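PDB 2OGJ: dihydroorotase from Agrobacterium tumefaciens, which hydrolyses acetyl esters such as acetyl-(R)-mandelate in vitro, as a binuclear zinc enzyme of the amidohydrolase superfamily. Local coordinates for residues F270-A275 with D367-K372; L283-I288 with V314-E319. All coordinates share one frame; numbering follows the deposited sequence.

Interaction 1. Residues F270-A275 with D367-K372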
loop_
_atom_site.group_PDB
_atom_site.type_symbol
_atom_site.label_atom_id
_atom_site.label_comp_id
_atom_site.label_asym_id
_atom_site.label_seq_id
_atom_site.Cartn_x
_atom_site.Cartn_y
_atom_site.Cartn_z
ATOM N N PHE A 270 -15.788 14.115 24.676
ATOM C CA PHE A 270 -16.637 14.206 25.861
ATOM C C PHE A 270 -18.040 14.704 25.580
ATOM O O PHE A 270 -18.230 15.723 24.923
ATOM C CB PHE A 270 -16.025 15.093 26.943
ATOM C CG PHE A 270 -16.856 15.160 28.202
ATOM C CD1 PHE A 270 -16.897 14.082 29.084
ATOM C CD2 PHE A 270 -17.637 16.286 28.484
ATOM C CE1 PHE A 270 -17.702 14.126 30.226
ATOM C CE2 PHE A 270 -18.444 16.335 29.622
ATOM C CZ PHE A 270 -18.477 15.257 30.493
ATOM N N SER A 271 -19.012 13.963 26.106
ATOM C CA SER A 271 -20.425 14.284 25.964
ATOM C C SER A 271 -21.116 14.307 27.329
ATOM O O SER A 271 -20.962 13.373 28.125
ATOM C CB SER A 271 -21.115 13.242 25.084
ATOM O OG SER A 271 -22.524 13.438 25.079
ATOM N N PHE A 272 -21.890 15.419 27.540
ATOM C CA PHE A 272 -22.578 15.537 28.825
ATOM C C PHE A 272 -23.586 14.410 28.948
ATOM O O PHE A 272 -23.720 13.790 30.007
ATOM C CB PHE A 272 -23.355 16.844 28.905
ATOM C CG PHE A 272 -22.521 18.033 29.208
ATOM C CD1 PHE A 272 -21.914 18.175 30.452
ATOM C CD2 PHE A 272 -22.397 19.056 28.280
ATOM C CE1 PHE A 272 -21.200 19.327 30.777
ATOM C CE2 PHE A 272 -21.683 20.217 28.591
ATOM C CZ PHE A 272 -21.087 20.349 29.846
ATOM N N LYS A 273 -24.310 14.173 27.854
ATOM C CA LYS A 273 -25.329 13.140 27.794
ATOM C C LYS A 273 -24.772 11.752 28.085
ATOM O O LYS A 273 -25.335 11.027 28.904
ATOM C CB LYS A 273 -26.020 13.193 26.437
ATOM C CG LYS A 273 -26.574 14.581 26.191
ATOM C CD LYS A 273 -27.476 14.701 24.980
ATOM C CE LYS A 273 -28.125 16.094 24.955
ATOM N NZ LYS A 273 -28.959 16.358 23.738
ATOM N N VAL A 274 -23.668 11.379 27.448
ATOM C CA VAL A 274 -23.084 10.066 27.702
ATOM C C VAL A 274 -22.711 9.948 29.172
ATOM O O VAL A 274 -23.063 8.971 29.828
ATOM C CB VAL A 274 -21.819 9.812 26.851
ATOM C CG1 VAL A 274 -21.096 8.577 27.355
ATOM C CG2 VAL A 274 -22.204 9.627 25.391
ATOM N N ALA A 275 -22.013 10.953 29.691
ATOM C CA ALA A 275 -21.578 10.965 31.087
ATOM C C ALA A 275 -22.727 10.940 32.086
ATOM O O ALA A 275 -22.635 10.293 33.128
ATOM C CB ALA A 275 -20.696 12.185 31.346
ATOM N N ASP A 367 -23.057 20.450 22.622
ATOM C CA ASP A 367 -24.091 20.578 23.648
ATOM C C ASP A 367 -23.615 21.537 24.723
ATOM O O ASP A 367 -22.507 21.405 25.239
ATOM C CB ASP A 367 -24.392 19.218 24.276
ATOM C CG ASP A 367 -25.641 18.582 23.714
ATOM O OD1 ASP A 367 -26.746 19.070 24.044
ATOM O OD2 ASP A 367 -25.520 17.604 22.944
ATOM N N VAL A 368 -24.455 22.505 25.060
ATOM C CA VAL A 368 -24.094 23.479 26.071
ATOM C C VAL A 368 -24.830 23.256 27.380
ATOM O O VAL A 368 -26.035 23.029 27.388
ATOM C CB VAL A 368 -24.382 24.906 25.576
ATOM C CG1 VAL A 368 -24.310 25.885 26.729
ATOM C CG2 VAL A 368 -23.371 25.297 24.520
ATOM N N SER A 369 -24.090 23.296 28.480
ATOM C CA SER A 369 -24.667 23.151 29.805
ATOM C C SER A 369 -24.128 24.310 30.643
ATOM O O SER A 369 -23.025 24.799 30.395
ATOM C CB SER A 369 -24.260 21.817 30.428
ATOM O OG SER A 369 -24.626 21.760 31.797
ATOM N N ARG A 370 -24.903 24.773 31.619
ATOM C CA ARG A 370 -24.448 25.878 32.463
ATOM C C ARG A 370 -24.171 25.419 33.879
ATOM O O ARG A 370 -25.093 25.196 34.662
ATOM C CB ARG A 370 -25.463 27.028 32.471
ATOM C CG ARG A 370 -26.892 26.636 32.796
ATOM C CD ARG A 370 -27.789 27.874 32.927
ATOM N NE ARG A 370 -27.875 28.662 31.694
ATOM C CZ ARG A 370 -26.977 29.564 31.298
ATOM N NH1 ARG A 370 -25.899 29.810 32.035
ATOM N NH2 ARG A 370 -27.161 30.237 30.162
ATOM N N LEU A 371 -22.884 25.284 34.185
ATOM C CA LEU A 371 -22.408 24.838 35.492
ATOM C C LEU A 371 -22.791 25.811 36.619
ATOM O O LEU A 371 -22.583 27.021 36.522
ATOM C CB LEU A 371 -20.883 24.652 35.439
ATOM C CG LEU A 371 -20.356 24.024 34.139
ATOM C CD1 LEU A 371 -18.853 24.142 34.064
ATOM C CD2 LEU A 371 -20.789 22.580 34.055
ATOM N N LYS A 372 -23.356 25.254 37.685
ATOM C CA LYS A 372 -23.802 26.026 38.840
ATOM C C LYS A 372 -22.742 26.107 39.946
ATOM O O LYS A 372 -22.871 26.891 40.888
ATOM C CB LYS A 372 -25.088 25.408 39.405
ATOM C CG LYS A 372 -26.265 25.361 38.425
ATOM C CD LYS A 372 -26.621 26.752 37.938
ATOM C CE LYS A 372 -27.928 26.758 37.172
ATOM N NZ LYS A 372 -28.233 28.126 36.648
#
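F272, in the first turn of helix 272-280 on the outside of the TIM barrel, lays its ring against S369 of strand 368-382, which pairs antiparallel with strand 348-362. This is the packed half of the contact. S369 CB stands over one face of the ring, 3.7 Å from the centroid and 20° off the normal, a CH-pi contact; it is displaced toward the rim, with F272 CZ 3.5 Å from S369 CB. The carbonyl O of D367 lies in the ring plane instead, at the edge, 3.7 Å from F272 CE2. With CG beside its backbone N (chi1 -79°), F272 reaches across to the strand, while K310 and S313 of helix 304-313 also touch its side chain.

One residue on, the character changes. K273 is exposed, and its extended side chain crosses that of D367 at about a right angle. The salt bridge is long, 3.5 Å from K273 NZ to D367 OD1, and K273 CE is as near to that oxygen as the ammonium is, which means that the acid meets the end of the lysine chain as much as its charge.

The helix start itself is tied down by D363, whose OD1 accepts from F272 N. S271 is the N-cap: its OG receives a weak but straight bond from V274 N, 3.3 Å long at 172°.

Interaction 2. Residues L283-I288 with V314-E319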
loop_
_atom_site.group_PDB
_atom_site.type_symbol
_atom_site.label_atom_id
_atom_site.label_comp_id
_atom_site.label_asym_id
_atom_site.label_seq_id
_atom_site.Cartn_x
_atom_site.Cartn_y
_atom_site.Cartn_z
ATOM N N LEU A 283 -21.782 4.116 36.650
ATOM C CA LEU A 283 -20.455 4.061 36.035
ATOM C C LEU A 283 -19.759 5.415 36.067
ATOM O O LEU A 283 -20.121 6.352 35.342
ATOM C CB LEU A 283 -20.522 3.557 34.586
ATOM C CG LEU A 283 -19.160 3.262 33.926
ATOM C CD1 LEU A 283 -18.344 2.305 34.801
ATOM C CD2 LEU A 283 -19.378 2.671 32.521
ATOM N N LEU A 284 -18.761 5.510 36.935
ATOM C CA LEU A 284 -17.984 6.729 37.082
ATOM C C LEU A 284 -16.652 6.627 36.355
ATOM O O LEU A 284 -16.126 5.526 36.125
ATOM C CB LEU A 284 -17.702 6.996 38.559
ATOM C CG LEU A 284 -18.641 7.939 39.291
ATOM C CD1 LEU A 284 -20.082 7.521 39.077
ATOM C CD2 LEU A 284 -18.262 7.938 40.747
ATOM N N PRO A 285 -16.100 7.771 35.949
ATOM C CA PRO A 285 -14.814 7.655 35.272
ATOM C C PRO A 285 -13.761 7.485 36.371
ATOM O O PRO A 285 -13.911 8.018 37.471
ATOM C CB PRO A 285 -14.704 8.980 34.514
ATOM C CG PRO A 285 -15.464 9.926 35.376
ATOM C CD PRO A 285 -16.678 9.109 35.767
ATOM N N PHE A 286 -12.723 6.710 36.090
ATOM C CA PHE A 286 -11.658 6.479 37.063
ATOM C C PHE A 286 -10.840 7.754 37.283
ATOM O O PHE A 286 -10.428 8.063 38.402
ATOM C CB PHE A 286 -10.727 5.364 36.579
ATOM C CG PHE A 286 -9.599 5.072 37.522
ATOM C CD1 PHE A 286 -9.807 4.269 38.647
ATOM C CD2 PHE A 286 -8.328 5.599 37.296
ATOM C CE1 PHE A 286 -8.766 3.991 39.535
ATOM C CE2 PHE A 286 -7.283 5.328 38.179
ATOM C CZ PHE A 286 -7.507 4.516 39.303
ATOM N N SER A 287 -10.603 8.480 36.199
ATOM C CA SER A 287 -9.844 9.714 36.259
ATOM C C SER A 287 -10.468 10.709 35.306
ATOM O O SER A 287 -11.084 10.323 34.308
ATOM C CB SER A 287 -8.371 9.480 35.870
ATOM O OG SER A 287 -8.240 9.034 34.525
ATOM N N ILE A 288 -10.324 11.985 35.648
ATOM C CA ILE A 288 -10.823 13.082 34.842
ATOM C C ILE A 288 -9.609 13.771 34.221
ATOM O O ILE A 288 -8.696 14.188 34.935
ATOM C CB ILE A 288 -11.592 14.098 35.719
ATOM C CG1 ILE A 288 -12.752 13.393 36.412
ATOM C CG2 ILE A 288 -12.069 15.282 34.873
ATOM C CD1 ILE A 288 -13.626 14.326 37.205
ATOM N N VAL A 314 -22.828 16.658 36.188
ATOM C CA VAL A 314 -23.646 15.522 35.777
ATOM C C VAL A 314 -23.671 14.473 36.872
ATOM O O VAL A 314 -23.693 13.268 36.622
ATOM C CB VAL A 314 -23.182 14.897 34.443
ATOM C CG1 VAL A 314 -23.570 15.814 33.280
ATOM C CG2 VAL A 314 -21.688 14.649 34.471
ATOM N N ASP A 315 -23.642 14.978 38.099
ATOM C CA ASP A 315 -23.742 14.178 39.299
ATOM C C ASP A 315 -22.623 13.257 39.738
ATOM O O ASP A 315 -22.873 12.123 40.135
ATOM C CB ASP A 315 -25.041 13.380 39.250
ATOM C CG ASP A 315 -25.867 13.549 40.500
ATOM O OD1 ASP A 315 -26.199 14.706 40.833
ATOM O OD2 ASP A 315 -26.189 12.529 41.145
HETATM N N MSE A 316 -21.391 13.724 39.681
HETATM C CA MSE A 316 -20.297 12.904 40.159
HETATM C C MSE A 316 -20.060 13.545 41.516
HETATM O O MSE A 316 -19.718 14.724 41.603
HETATM C CB MSE A 316 -19.067 13.058 39.261
HETATM C CG MSE A 316 -18.027 11.945 39.384
HETATM SE SE MSE A 316 -16.696 12.014 38.145
HETATM C CE MSE A 316 -15.440 11.099 39.017
ATOM N N PRO A 317 -20.282 12.799 42.597
ATOM C CA PRO A 317 -20.056 13.407 43.910
ATOM C C PRO A 317 -18.709 14.138 44.011
ATOM O O PRO A 317 -17.698 13.693 43.463
ATOM C CB PRO A 317 -20.152 12.218 44.859
ATOM C CG PRO A 317 -19.839 11.026 43.974
ATOM C CD PRO A 317 -20.548 11.359 42.708
ATOM N N PHE A 318 -18.708 15.269 44.704
ATOM C CA PHE A 318 -17.503 16.079 44.898
ATOM C C PHE A 318 -16.245 15.266 45.233
ATOM O O PHE A 318 -15.244 15.323 44.529
ATOM C CB PHE A 318 -17.744 17.084 46.028
ATOM C CG PHE A 318 -16.545 17.904 46.378
ATOM C CD1 PHE A 318 -16.200 19.015 45.619
ATOM C CD2 PHE A 318 -15.758 17.570 47.472
ATOM C CE1 PHE A 318 -15.090 19.786 45.938
ATOM C CE2 PHE A 318 -14.632 18.339 47.809
ATOM C CZ PHE A 318 -14.303 19.448 47.040
ATOM N N GLU A 319 -16.301 14.524 46.329
ATOM C CA GLU A 319 -15.162 13.728 46.762
ATOM C C GLU A 319 -14.586 12.820 45.686
ATOM O O GLU A 319 -13.392 12.535 45.687
ATOM C CB GLU A 319 -15.551 12.899 47.984
ATOM C CG GLU A 319 -15.468 13.670 49.282
ATOM C CD GLU A 319 -14.081 13.614 49.912
ATOM O OE1 GLU A 319 -13.136 13.102 49.261
ATOM O OE2 GLU A 319 -13.936 14.086 51.067
#
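A hydrogen bond between S287 OG and D262 OD1 anchors the loop from which P285 and I288 meet the selenomethionine M316. The contact itself is apolar: M316 SE is 3.7 Å from P285 CG and 4.0 Å from I288 CD1. P285 presents the CG-CD side of its ring, and the terminal methyl of M316 continues along it, with M316 CE 3.8 Å from P285 CG. The carbonyl O of P285 borders the same methyl. I288 meets M316 tip to tip, by CD1. Nearer the M316 backbone, L284 passes obliquely, its CG 4.1 Å from M316 CG.

The long reach comes from torsions: CG anti to the backbone N (chi1 -161°) and an extended chain beyond it carry SE and CE of M316 out to P285 and I288. In the TIM barrel, segment 283-288 follows helix 272-280 and leads toward D291, a zinc ligand; it is probably the counterpart of the eighth strand, although no regular strand is formed here. Backbone bonds from S287 to L261 and I263 align it beside strand 260-262. Segment 314-319 links helix 304-313 to helix 318-323, with P317 at the N-cap of the latter.

L311 of helix 304-313 touches P285, I288 and M316 alike, while on the L284 side the neighbour is I279 of helix 272-280.

Helix 304-313 is common ground, since both interaction 1 and interaction 2 pack against it. The two contacts, with centres 13 Å apart, also meet directly through V314 of interaction 2, whose CG1 lies 3.9 Å from F272 O and whose CG2 lies 4.1 Å from A275 CB. They stand differently to the metal centre. Interaction 1 is on the outside of the barrel, away from the annotated sites; interaction 2 is buried, and the I288 side chain is about 9 Å from that of H77 and about 10 Å from that of D291, both zinc ligands, and about 14 Å from a bound zinc ion.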